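Local coordinates for putative flavoprotein (Bacteroides eggerthii, PDB 4ICI) that binds flavin mononucleotide in a flavodoxin-like fold and probably takes part in electron transfer, at residues Ala19-Thr24 / Gly94-Trp99; Trp98-Pro103 / Ile131-Thr136; Ala124-Ser129 / Gly150-Arg155. All coordinates share one frame; numbering follows the deposited sequence. Where two conformers were deposited one is given.

Interaction 1: residues Ala19-Thr24 / Gly94-Trp99; sequences AYFSAT and GYPIWW. With FMN (flavin mononucleotide), chain B; EDO (1,2-ethanediol), chain E; EDO (1,2-ethanediol), chain G.
Gly94 sits beside Tyr20 in parallel register toward the C-terminal ends of strands 16-20 and 90-96, with Gly94 N donating to Ala19 O (2.8 Å) and Phe21 N donating to Gly94 O (2.9 Å). Gly94 has no side chain to stand against Tyr20 CB, and the CA atoms of Gly94 and Tyr20 approach to 4.2 Å. The ladder stops at Pro96: it has no N-H to offer, its CD lies 3.3 Å from Phe21 O, and that buried carbonyl has no hydrogen-bond partner in the model. Phe21 has CG anti to its backbone N (chi1 169°), and its ring crosses Pro96 at about a right angle with CD2 against Pro96 CD. Further on, the ring turns its edge to the Trp98 indole in an offset edge-to-face pair, planes at 80° and CE2 3.8 Å from Trp98 CZ2. Ala23 CB approaches the rim of the same indole at CZ2. One face of Trp98 covers the dimethylbenzene end of the flavin, CD1 lying 3.5 Å from FMN C8. An alanine at Trp98 would probably leave this end without the indole over it and open a gap beside the Phe21 edge. Beyond Phe21 the chain becomes the phosphate loop characteristic of flavodoxins. Ser22 OG donates to FMN O2P (2.6 Å), the amides of Ala23 and Thr24 both reach O3P, and Thr24 OG1 donates to O1P. The phosphate, probably negatively charged, is thus held by N-H and hydroxyl donors, with no lysine or arginine from either segment, while Pro96 CB packs on the O5'-C5' link.

Interaction 2: residues Trp98-Pro103 / Ile131-Thr136; sequences WWDLAP and IGNSAT. With FMN (flavin mononucleotide), chain B.
Asn133 reaches from near the start of helix 132-141 to the type I' beta turn formed by Trp98-Leu101, where its ND2 donates to Asp100 O (2.8 Å). The bond is almost straight, 176° at the hydrogen, and the acceptor lies in the plane of the Asn133 amide, though the donor is tilted out of the Asp100 carbonyl plane. CG of Asn133 stands anti to its backbone N (chi1 -168°), and a chi2 of 69° sets the rotation of the amide that brings ND2 to Asp100 O. The Asp100 carboxylate packs against the stem of the same residue, OD2 being 3.4 Å from Asn133 CB, with the two side chains crossing at about a right angle. Ser134 CB rests 3.6 Å from Ala102 N. Behind this shell, two waters accept from the backbone N of Asn133 and Ser134 and both donate to Asp100 OD1; this link to N-H groups at the start of the helix would probably favour a negative charge on the carboxylate. Ser134 OG is turned back to donate to Ile131 O, and it is also bonded to Tyr95 OH in strand 90-96. The turn itself is closed by Leu101 N to Trp98 O and Trp98 N to Leu101 O. Its two central amides serve the flavin: Trp99 N donates to FMN N5 (2.9 Å) and Asp100 N to FMN O4. Pro103 CG lies over the indole face of Trp98 opposite the cofactor. A third water bridges the segments, its oxygen 2.9 Å from Ala102 N and 2.9 Å from Ser134 O.

Interaction 3: residues Ala124-Ser129 / Gly150-Arg155; sequences ATSGGS and GRLLNR. With FMN (flavin mononucleotide), chain B.
The flat carboxamide of Asn154 meets Ser126 with both of its polar atoms: OD1 accepts from Ser126 N (2.9 Å), in plane and on a lone pair, and ND2 makes a weak bond of 3.3 Å to Ser126 OG. The second flat group, the pyrimidine end of the flavin, is gripped by the same loop. Gly127 N donates to FMN N1, Ser129 N to FMN O2 (2.7 Å), and FMN N3 to Ser129 OG. Ser126 shapes that loop as an ST turn, its OG accepting from Gly128 N and donating to Ser129 O (2.7 Å). At phi 142° a CB on Gly128 would run into the carbonyl O of Gly127. Leu152, CG anti to its backbone N, spreads its methyls over the turn, CD1 3.5 Å from Ser126 OG and CD2 near Ser129 O. Thr125 OG1 is hydrogen-bonded to FMN O4' and also to Thr27 OG1 of helix 26-38. Leu153 N donates to Ala124 O (2.8 Å), nearly straight, whereas Ala124 N makes a longer, bent bond to Arg151 O, so the edge strand is only loosely paired. This parallel pairing closes the beta-alpha-beta unit of strand 119-125, helix 132-141 and strand 146-152, with Leu153 touching Ala30 of helix 26-38 and Trp164 of helix 158-168.

In the fold
From the N terminus, interaction 1 comes first, closing the long excursion through helix 26-38, strand 41-44 and helix 64-70 by pairing strand 16-20 with strand 90-96. Interaction 2 starts where that one ends, sharing Trp98 and Trp99, and brings the loop after strand 90-96 to helix 132-141. Interaction 3 crosses it, since segments 98-103, 124-129, 131-136 and 150-155 alternate, and pairs strand 119-125 with the outermost strand 146-152. Strands 90-96 and 119-125 adjoin, so interactions 1 and 3 lie in one parallel sheet of order 2-1-3-4-5, as in flavodoxins. A probable bond from Ile97 N to Thr125 O ties interaction 1 to interaction 3, and all three reach the flavin nucleotide.

Interaction 1: residues Ala19-Thr24 / Gly94-Trp99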
loop_
_atom_site.group_PDB
_atom_site.type_symbol
_atom_site.label_atom_id
_atom_site.label_comp_id
_atom_site.label_asym_id
_atom_site.label_seq_id
_atom_site.Cartn_x
_atom_site.Cartn_y
_atom_site.Cartn_z
ATOM N N ALA A 19 4.251 -1.800 -5.057
ATOM C CA ALA A 19 3.635 -0.480 -5.179
ATOM C C ALA A 19 3.461 0.090 -3.783
ATOM O O ALA A 19 3.116 -0.642 -2.852
ATOM C CB ALA A 19 2.269 -0.585 -5.918
ATOM N N TYR A 20 3.693 1.391 -3.623
ATOM C CA TYR A 20 3.558 1.974 -2.308
ATOM C C TYR A 20 3.287 3.452 -2.353
ATOM O O TYR A 20 3.777 4.148 -3.259
ATOM C CB TYR A 20 4.806 1.688 -1.434
ATOM C CG TYR A 20 6.016 2.430 -1.923
ATOM C CD1 TYR A 20 6.796 1.946 -2.977
ATOM C CD2 TYR A 20 6.325 3.670 -1.405
ATOM C CE1 TYR A 20 7.892 2.663 -3.443
ATOM C CE2 TYR A 20 7.390 4.383 -1.869
ATOM C CZ TYR A 20 8.177 3.877 -2.890
ATOM O OH TYR A 20 9.263 4.607 -3.356
ATOM N N PHE A 21 2.542 3.903 -1.354
ATOM C CA PHE A 21 2.396 5.319 -1.054
ATOM C C PHE A 21 3.154 5.606 0.244
ATOM O O PHE A 21 3.083 4.845 1.217
ATOM C CB PHE A 21 0.908 5.648 -0.877
ATOM C CG PHE A 21 0.635 7.026 -0.310
ATOM C CD1 PHE A 21 1.052 8.162 -0.969
ATOM C CD2 PHE A 21 -0.045 7.165 0.869
ATOM C CE1 PHE A 21 0.817 9.398 -0.439
ATOM C CE2 PHE A 21 -0.290 8.404 1.396
ATOM C CZ PHE A 21 0.154 9.532 0.733
ATOM N N SER A 22 3.893 6.711 0.241
ATOM C CA SER A 22 4.602 7.162 1.419
ATOM C C SER A 22 4.554 8.677 1.456
ATOM O O SER A 22 4.964 9.338 0.494
ATOM C CB SER A 22 6.037 6.683 1.377
ATOM O OG SER A 22 6.739 7.029 2.569
ATOM N N ALA A 23 4.061 9.230 2.551
ATOM C CA ALA A 23 4.011 10.682 2.711
ATOM C C ALA A 23 5.253 11.264 3.359
ATOM O O ALA A 23 5.673 12.383 2.988
ATOM C CB ALA A 23 2.754 11.088 3.499
ATOM N N THR A 24 5.831 10.552 4.334
ATOM C CA THR A 24 7.059 11.005 4.992
ATOM C C THR A 24 8.242 10.033 4.963
ATOM O O THR A 24 9.186 10.175 5.767
ATOM C CB THR A 24 6.810 11.457 6.447
ATOM O OG1 THR A 24 6.084 10.479 7.179
ATOM C CG2 THR A 24 6.068 12.824 6.483
ATOM N N GLY A 94 1.712 -1.057 -0.466
ATOM C CA GLY A 94 2.100 -0.527 0.801
ATOM C C GLY A 94 1.622 0.879 1.080
ATOM O O GLY A 94 1.445 1.710 0.168
ATOM N N TYR A 95 1.428 1.157 2.361
ATOM C CA TYR A 95 0.870 2.439 2.800
ATOM C C TYR A 95 1.170 2.688 4.269
ATOM O O TYR A 95 1.297 1.759 5.055
ATOM C CB TYR A 95 -0.655 2.513 2.538
ATOM C CG TYR A 95 -1.432 1.292 3.009
ATOM C CD1 TYR A 95 -1.595 0.192 2.176
ATOM C CD2 TYR A 95 -1.957 1.231 4.264
ATOM C CE1 TYR A 95 -2.275 -0.941 2.631
ATOM C CE2 TYR A 95 -2.635 0.116 4.718
ATOM C CZ TYR A 95 -2.792 -0.965 3.905
ATOM O OH TYR A 95 -3.452 -2.108 4.337
ATOM N N PRO A 96 1.150 3.959 4.674
ATOM C CA PRO A 96 1.045 4.286 6.084
ATOM C C PRO A 96 -0.391 4.062 6.554
ATOM O O PRO A 96 -1.333 4.291 5.786
ATOM C CB PRO A 96 1.367 5.769 6.115
ATOM C CG PRO A 96 0.883 6.291 4.782
ATOM C CD PRO A 96 1.142 5.154 3.820
ATOM N N ILE A 97 -0.580 3.623 7.781
ATOM C CA ILE A 97 -1.920 3.526 8.387
ATOM C C ILE A 97 -2.399 4.923 8.742
ATOM O O ILE A 97 -1.714 5.623 9.467
ATOM C CB ILE A 97 -1.908 2.703 9.693
ATOM C CG1 ILE A 97 -1.457 1.254 9.456
ATOM C CG2 ILE A 97 -3.294 2.755 10.406
ATOM C CD1 ILE A 97 -2.258 0.491 8.384
ATOM N N TRP A 98 -3.538 5.348 8.205
ATOM C CA TRP A 98 -4.178 6.620 8.528
ATOM C C TRP A 98 -5.570 6.330 9.096
ATOM O O TRP A 98 -6.420 5.778 8.410
ATOM C CB TRP A 98 -4.323 7.510 7.300
ATOM C CG TRP A 98 -3.093 8.167 6.804
ATOM C CD1 TRP A 98 -1.797 7.990 7.238
ATOM C CD2 TRP A 98 -3.010 9.063 5.688
ATOM N NE1 TRP A 98 -0.932 8.758 6.483
ATOM C CE2 TRP A 98 -1.654 9.414 5.527
ATOM C CE3 TRP A 98 -3.954 9.617 4.818
ATOM C CZ2 TRP A 98 -1.214 10.296 4.548
ATOM C CZ3 TRP A 98 -3.498 10.493 3.851
ATOM C CH2 TRP A 98 -2.134 10.821 3.723
ATOM N N TRP A 99 -5.772 6.678 10.376
ATOM C CA TRP A 99 -7.036 6.407 11.050
ATOM C C TRP A 99 -7.478 4.936 10.874
ATOM O O TRP A 99 -8.639 4.634 10.612
ATOM C CB TRP A 99 -8.101 7.379 10.544
ATOM C CG TRP A 99 -7.780 8.808 10.852
ATOM C CD1 TRP A 99 -7.148 9.728 10.033
ATOM C CD2 TRP A 99 -8.007 9.479 12.105
ATOM N NE1 TRP A 99 -6.996 10.914 10.708
ATOM C CE2 TRP A 99 -7.515 10.791 11.969
ATOM C CE3 TRP A 99 -8.586 9.098 13.311
ATOM C CZ2 TRP A 99 -7.574 11.727 13.004
ATOM C CZ3 TRP A 99 -8.652 10.031 14.352
ATOM C CH2 TRP A 99 -8.147 11.331 14.187
HETATM N N1 FMN B . -0.465 5.462 13.125
HETATM C C2 FMN B . -1.165 4.475 13.773
HETATM O O2 FMN B . -0.549 3.638 14.428
HETATM N N3 FMN B . -2.551 4.445 13.688
HETATM C C4 FMN B . -3.282 5.403 13.004
HETATM O O4 FMN B . -4.515 5.241 12.950
HETATM C C4A FMN B . -2.567 6.434 12.373
HETATM N N5 FMN B . -3.253 7.458 11.684
HETATM C C5A FMN B . -2.488 8.438 11.038
HETATM C C6 FMN B . -3.141 9.445 10.315
HETATM C C7 FMN B . -2.424 10.413 9.659
HETATM C C7M FMN B . -3.135 11.455 8.848
HETATM C C8 FMN B . -1.040 10.407 9.687
HETATM C C8M FMN B . -0.257 11.487 8.978
HETATM C C9 FMN B . -0.383 9.419 10.410
HETATM C C9A FMN B . -1.095 8.406 11.082
HETATM N N10 FMN B . -0.437 7.396 11.801
HETATM C C10 FMN B . -1.168 6.420 12.435
HETATM C "C1'" FMN B . 1.069 7.340 11.813
HETATM C "C2'" FMN B . 1.556 6.720 10.474
HETATM O "O2'" FMN B . 0.925 5.508 10.137
HETATM C "C3'" FMN B . 3.060 6.380 10.521
HETATM O "O3'" FMN B . 3.816 7.516 11.049
HETATM C "C4'" FMN B . 3.633 5.877 9.162
HETATM O "O4'" FMN B . 4.841 5.217 9.451
HETATM C "C5'" FMN B . 3.952 7.101 8.224
HETATM O "O5'" FMN B . 4.445 6.535 7.038
HETATM P P FMN B . 5.084 7.410 5.859
HETATM O O1P FMN B . 6.338 8.049 6.478
HETATM O O2P FMN B . 5.310 6.545 4.713
HETATM O O3P FMN B . 4.100 8.499 5.419
HETATM C C1 EDO E . 5.865 8.727 -4.034
HETATM O O1 EDO E . 5.443 10.067 -3.734
HETATM C C2 EDO E . 5.391 7.665 -3.024
HETATM O O2 EDO E . 4.147 7.948 -2.436
HETATM C C1 EDO G . 9.115 7.304 -2.102
HETATM O O1 EDO G . 9.760 7.018 -3.344
HETATM C C2 EDO G . 9.623 8.454 -1.213
HETATM O O2 EDO G . 10.896 8.290 -0.509
#

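Interaction 2: residues Trp98-Pro103 / Ile131-Thr136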
loop_
_atom_site.group_PDB
_atom_site.type_symbol
_atom_site.label_atom_id
_atom_site.label_comp_id
_atom_site.label_asym_id
_atom_site.label_seq_id
_atom_site.Cartn_x
_atom_site.Cartn_y
_atom_site.Cartn_z
ATOM N N TRP A 98 -3.538 5.348 8.205
ATOM C CA TRP A 98 -4.178 6.620 8.528
ATOM C C TRP A 98 -5.570 6.330 9.096
ATOM O O TRP A 98 -6.420 5.778 8.410
ATOM C CB TRP A 98 -4.323 7.510 7.300
ATOM C CG TRP A 98 -3.093 8.167 6.804
ATOM C CD1 TRP A 98 -1.797 7.990 7.238
ATOM C CD2 TRP A 98 -3.010 9.063 5.688
ATOM N NE1 TRP A 98 -0.932 8.758 6.483
ATOM C CE2 TRP A 98 -1.654 9.414 5.527
ATOM C CE3 TRP A 98 -3.954 9.617 4.818
ATOM C CZ2 TRP A 98 -1.214 10.296 4.548
ATOM C CZ3 TRP A 98 -3.498 10.493 3.851
ATOM C CH2 TRP A 98 -2.134 10.821 3.723
ATOM N N TRP A 99 -5.772 6.678 10.376
ATOM C CA TRP A 99 -7.036 6.407 11.050
ATOM C C TRP A 99 -7.478 4.936 10.874
ATOM O O TRP A 99 -8.639 4.634 10.612
ATOM C CB TRP A 99 -8.101 7.379 10.544
ATOM C CG TRP A 99 -7.780 8.808 10.852
ATOM C CD1 TRP A 99 -7.148 9.728 10.033
ATOM C CD2 TRP A 99 -8.007 9.479 12.105
ATOM N NE1 TRP A 99 -6.996 10.914 10.708
ATOM C CE2 TRP A 99 -7.515 10.791 11.969
ATOM C CE3 TRP A 99 -8.586 9.098 13.311
ATOM C CZ2 TRP A 99 -7.574 11.727 13.004
ATOM C CZ3 TRP A 99 -8.652 10.031 14.352
ATOM C CH2 TRP A 99 -8.147 11.331 14.187
ATOM N N ASP A 100 -6.520 4.028 11.059
ATOM C CA ASP A 100 -6.729 2.571 10.982
ATOM C C ASP A 100 -7.157 2.075 9.597
ATOM O O ASP A 100 -7.707 0.970 9.479
ATOM C CB ASP A 100 -7.729 2.111 12.069
ATOM C CG ASP A 100 -7.405 0.738 12.656
ATOM O OD1 ASP A 100 -6.319 0.151 12.376
ATOM O OD2 ASP A 100 -8.310 0.254 13.382
ATOM N N LEU A 101 -6.877 2.877 8.570
ATOM C CA LEU A 101 -7.252 2.565 7.202
ATOM C C LEU A 101 -6.090 2.800 6.240
ATOM O O LEU A 101 -5.114 3.462 6.571
ATOM C CB LEU A 101 -8.432 3.452 6.751
ATOM C CG LEU A 101 -9.767 3.247 7.458
ATOM C CD1 LEU A 101 -10.690 4.453 7.143
ATOM C CD2 LEU A 101 -10.399 1.897 7.076
ATOM N N ALA A 102 -6.227 2.276 5.034
ATOM C CA ALA A 102 -5.374 2.710 3.924
ATOM C C ALA A 102 -5.758 4.132 3.513
ATOM O O ALA A 102 -6.937 4.459 3.401
ATOM C CB ALA A 102 -5.532 1.799 2.726
ATOM N N PRO A 103 -4.757 4.989 3.254
ATOM C CA PRO A 103 -5.048 6.270 2.609
ATOM C C PRO A 103 -5.846 6.089 1.331
ATOM O O PRO A 103 -5.664 5.091 0.612
ATOM C CB PRO A 103 -3.653 6.846 2.335
ATOM C CG PRO A 103 -2.760 6.190 3.367
ATOM C CD PRO A 103 -3.323 4.801 3.497
ATOM N N ILE A 131 -1.972 -3.754 11.047
ATOM C CA ILE A 131 -2.472 -3.653 9.689
ATOM C C ILE A 131 -3.867 -4.221 9.503
ATOM O O ILE A 131 -4.520 -3.908 8.511
ATOM C CB ILE A 131 -1.514 -4.339 8.673
ATOM C CG1 ILE A 131 -1.768 -3.838 7.227
ATOM C CG2 ILE A 131 -1.548 -5.883 8.792
ATOM C CD1 ILE A 131 -0.732 -4.330 6.201
ATOM N N GLY A 132 -4.323 -5.057 10.431
ATOM C CA GLY A 132 -5.521 -5.856 10.202
ATOM C C GLY A 132 -6.753 -5.113 9.741
ATOM O O GLY A 132 -7.419 -5.536 8.779
ATOM N N ASN A 133 -7.089 -4.027 10.434
ATOM C CA ASN A 133 -8.299 -3.296 10.039
ATOM C C ASN A 133 -8.250 -2.773 8.612
ATOM O O ASN A 133 -9.174 -2.984 7.824
ATOM C CB ASN A 133 -8.630 -2.160 10.992
ATOM C CG ASN A 133 -10.016 -1.603 10.741
ATOM O OD1 ASN A 133 -11.022 -2.290 11.013
ATOM N ND2 ASN A 133 -10.089 -0.427 10.133
ATOM N N SER A 134 -7.125 -2.172 8.273
ATOM C CA SER A 134 -6.993 -1.560 6.958
ATOM C C SER A 134 -7.098 -2.639 5.899
ATOM O O SER A 134 -7.710 -2.436 4.854
ATOM C CB SER A 134 -5.666 -0.789 6.874
ATOM O OG SER A 134 -4.520 -1.637 6.855
ATOM N N ALA A 135 -6.449 -3.793 6.137
ATOM C CA ALA A 135 -6.467 -4.892 5.201
ATOM C C ALA A 135 -7.857 -5.504 5.051
ATOM O O ALA A 135 -8.279 -5.850 3.948
ATOM C CB ALA A 135 -5.445 -5.943 5.618
ATOM N N THR A 136 -8.564 -5.622 6.159
ATOM C CA THR A 136 -9.952 -6.123 6.134
ATOM C C THR A 136 -10.845 -5.217 5.287
ATOM O O THR A 136 -11.609 -5.697 4.455
ATOM C CB THR A 136 -10.495 -6.265 7.550
ATOM O OG1 THR A 136 -9.775 -7.313 8.201
ATOM C CG2 THR A 136 -12.001 -6.569 7.589
HETATM N N1 FMN B . -0.465 5.462 13.125
HETATM C C2 FMN B . -1.165 4.475 13.773
HETATM O O2 FMN B . -0.549 3.638 14.428
HETATM N N3 FMN B . -2.551 4.445 13.688
HETATM C C4 FMN B . -3.282 5.403 13.004
HETATM O O4 FMN B . -4.515 5.241 12.950
HETATM C C4A FMN B . -2.567 6.434 12.373
HETATM N N5 FMN B . -3.253 7.458 11.684
HETATM C C5A FMN B . -2.488 8.438 11.038
HETATM C C6 FMN B . -3.141 9.445 10.315
HETATM C C7 FMN B . -2.424 10.413 9.659
HETATM C C7M FMN B . -3.135 11.455 8.848
HETATM C C8 FMN B . -1.040 10.407 9.687
HETATM C C8M FMN B . -0.257 11.487 8.978
HETATM C C9 FMN B . -0.383 9.419 10.410
HETATM C C9A FMN B . -1.095 8.406 11.082
HETATM N N10 FMN B . -0.437 7.396 11.801
HETATM C C10 FMN B . -1.168 6.420 12.435
HETATM C "C1'" FMN B . 1.069 7.340 11.813
HETATM C "C2'" FMN B . 1.556 6.720 10.474
HETATM O "O2'" FMN B . 0.925 5.508 10.137
HETATM C "C3'" FMN B . 3.060 6.380 10.521
HETATM O "O3'" FMN B . 3.816 7.516 11.049
HETATM C "C4'" FMN B . 3.633 5.877 9.162
HETATM O "O4'" FMN B . 4.841 5.217 9.451
HETATM C "C5'" FMN B . 3.952 7.101 8.224
HETATM O "O5'" FMN B . 4.445 6.535 7.038
HETATM P P FMN B . 5.084 7.410 5.859
HETATM O O1P FMN B . 6.338 8.049 6.478
HETATM O O2P FMN B . 5.310 6.545 4.713
HETATM O O3P FMN B . 4.100 8.499 5.419
HETATM O O HOH W 1 -5.177 -1.014 10.070
HETATM O O HOH W 2 -5.987 -2.646 12.849
HETATM O O HOH W 3 -8.363 0.367 4.535
#

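Interaction 3: residues Ala124-Ser129 / Gly150-Arg155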
loop_
_atom_site.group_PDB
_atom_site.type_symbol
_atom_site.label_atom_id
_atom_site.label_comp_id
_atom_site.label_asym_id
_atom_site.label_seq_id
_atom_site.Cartn_x
_atom_site.Cartn_y
_atom_site.Cartn_z
ATOM N N ALA A 124 2.315 -2.317 5.440
ATOM C CA ALA A 124 2.120 -0.996 6.026
ATOM C C ALA A 124 3.193 -0.634 7.007
ATOM O O ALA A 124 3.933 -1.502 7.486
ATOM C CB ALA A 124 0.722 -0.913 6.707
ATOM N N THR A 125 3.271 0.659 7.280
ATOM C CA THR A 125 3.935 1.168 8.472
ATOM C C THR A 125 2.937 1.976 9.285
ATOM O O THR A 125 1.901 2.400 8.772
ATOM C CB THR A 125 5.205 2.001 8.155
ATOM O OG1 THR A 125 4.872 3.242 7.546
ATOM C CG2 THR A 125 6.205 1.219 7.286
ATOM N N SER A 126 3.218 2.165 10.580
ATOM C CA SER A 126 2.274 2.836 11.480
ATOM C C SER A 126 2.992 3.328 12.709
ATOM O O SER A 126 4.158 2.966 12.968
ATOM C CB SER A 126 1.164 1.899 11.928
ATOM O OG SER A 126 1.637 0.987 12.910
ATOM N N GLY A 127 2.239 4.102 13.471
ATOM C CA GLY A 127 2.655 4.532 14.799
ATOM C C GLY A 127 2.288 3.573 15.908
ATOM O O GLY A 127 2.375 3.953 17.089
ATOM N N GLY A 128 1.897 2.351 15.555
ATOM C CA GLY A 128 1.456 1.365 16.545
ATOM C C GLY A 128 0.291 0.492 16.112
ATOM O O GLY A 128 0.184 -0.684 16.532
ATOM N N SER A 129 -0.623 1.053 15.322
ATOM C CA SER A 129 -1.764 0.270 14.889
ATOM C C SER A 129 -1.308 -0.925 14.075
ATOM O O SER A 129 -0.349 -0.846 13.300
ATOM C CB SER A 129 -2.701 1.093 14.026
ATOM O OG SER A 129 -3.387 2.062 14.797
ATOM N N GLY A 150 -1.150 -9.650 4.691
ATOM C CA GLY A 150 -0.001 -8.775 4.728
ATOM C C GLY A 150 0.564 -8.603 6.116
ATOM O O GLY A 150 0.159 -9.272 7.082
ATOM N N ARG A 151 1.521 -7.688 6.216
ATOM C CA ARG A 151 2.238 -7.442 7.460
ATOM C C ARG A 151 2.530 -5.976 7.651
ATOM O O ARG A 151 2.754 -5.235 6.681
ATOM C CB ARG A 151 3.574 -8.193 7.445
ATOM C CG ARG A 151 3.483 -9.724 7.340
ATOM C CD ARG A 151 2.965 -10.388 8.611
ATOM N NE ARG A 151 2.979 -11.854 8.529
ATOM C CZ ARG A 151 1.984 -12.587 8.039
ATOM N NH1 ARG A 151 0.894 -12.022 7.530
ATOM N NH2 ARG A 151 2.098 -13.910 8.004
ATOM N N LEU A 152 2.583 -5.607 8.927
ATOM C CA LEU A 152 3.149 -4.364 9.368
ATOM C C LEU A 152 4.665 -4.523 9.341
ATOM O O LEU A 152 5.217 -5.463 9.933
ATOM C CB LEU A 152 2.612 -4.028 10.761
ATOM C CG LEU A 152 2.843 -2.668 11.371
ATOM C CD1 LEU A 152 2.061 -1.576 10.631
ATOM C CD2 LEU A 152 2.460 -2.719 12.856
ATOM N N LEU A 153 5.321 -3.608 8.626
ATOM C CA LEU A 153 6.763 -3.640 8.415
ATOM C C LEU A 153 7.481 -2.447 9.093
ATOM O O LEU A 153 8.388 -1.835 8.522
ATOM C CB LEU A 153 7.087 -3.707 6.944
ATOM C CG LEU A 153 6.530 -4.914 6.177
ATOM C CD1 LEU A 153 7.018 -4.851 4.751
ATOM C CD2 LEU A 153 6.921 -6.267 6.856
ATOM N N ASN A 154 7.057 -2.106 10.301
ATOM C CA ASN A 154 7.757 -1.063 11.065
ATOM C C ASN A 154 9.196 -1.425 11.363
ATOM O O ASN A 154 10.087 -0.573 11.305
ATOM C CB ASN A 154 7.025 -0.755 12.379
ATOM C CG ASN A 154 5.730 0.004 12.159
ATOM O OD1 ASN A 154 5.599 0.705 11.163
ATOM N ND2 ASN A 154 4.778 -0.128 13.086
ATOM N N ARG A 155 9.418 -2.672 11.696
ATOM C CA ARG A 155 10.778 -3.157 11.888
ATOM C C ARG A 155 10.836 -4.464 11.144
ATOM O O ARG A 155 10.108 -5.416 11.494
ATOM C CB ARG A 155 11.087 -3.310 13.380
ATOM C CG ARG A 155 11.257 -1.977 14.091
HETATM N N1 FMN B . -0.465 5.462 13.125
HETATM C C2 FMN B . -1.165 4.475 13.773
HETATM O O2 FMN B . -0.549 3.638 14.428
HETATM N N3 FMN B . -2.551 4.445 13.688
HETATM C C4 FMN B . -3.282 5.403 13.004
HETATM O O4 FMN B . -4.515 5.241 12.950
HETATM C C4A FMN B . -2.567 6.434 12.373
HETATM N N5 FMN B . -3.253 7.458 11.684
HETATM C C5A FMN B . -2.488 8.438 11.038
HETATM C C6 FMN B . -3.141 9.445 10.315
HETATM C C7 FMN B . -2.424 10.413 9.659
HETATM C C7M FMN B . -3.135 11.455 8.848
HETATM C C8 FMN B . -1.040 10.407 9.687
HETATM C C8M FMN B . -0.257 11.487 8.978
HETATM C C9 FMN B . -0.383 9.419 10.410
HETATM C C9A FMN B . -1.095 8.406 11.082
HETATM N N10 FMN B . -0.437 7.396 11.801
HETATM C C10 FMN B . -1.168 6.420 12.435
HETATM C "C1'" FMN B . 1.069 7.340 11.813
HETATM C "C2'" FMN B . 1.556 6.720 10.474
HETATM O "O2'" FMN B . 0.925 5.508 10.137
HETATM C "C3'" FMN B . 3.060 6.380 10.521
HETATM O "O3'" FMN B . 3.816 7.516 11.049
HETATM C "C4'" FMN B . 3.633 5.877 9.162
HETATM O "O4'" FMN B . 4.841 5.217 9.451
HETATM C "C5'" FMN B . 3.952 7.101 8.224
HETATM O "O5'" FMN B . 4.445 6.535 7.038
HETATM P P FMN B . 5.084 7.410 5.859
HETATM O O1P FMN B . 6.338 8.049 6.478
HETATM O O2P FMN B . 5.310 6.545 4.713
HETATM O O3P FMN B . 4.100 8.499 5.419
#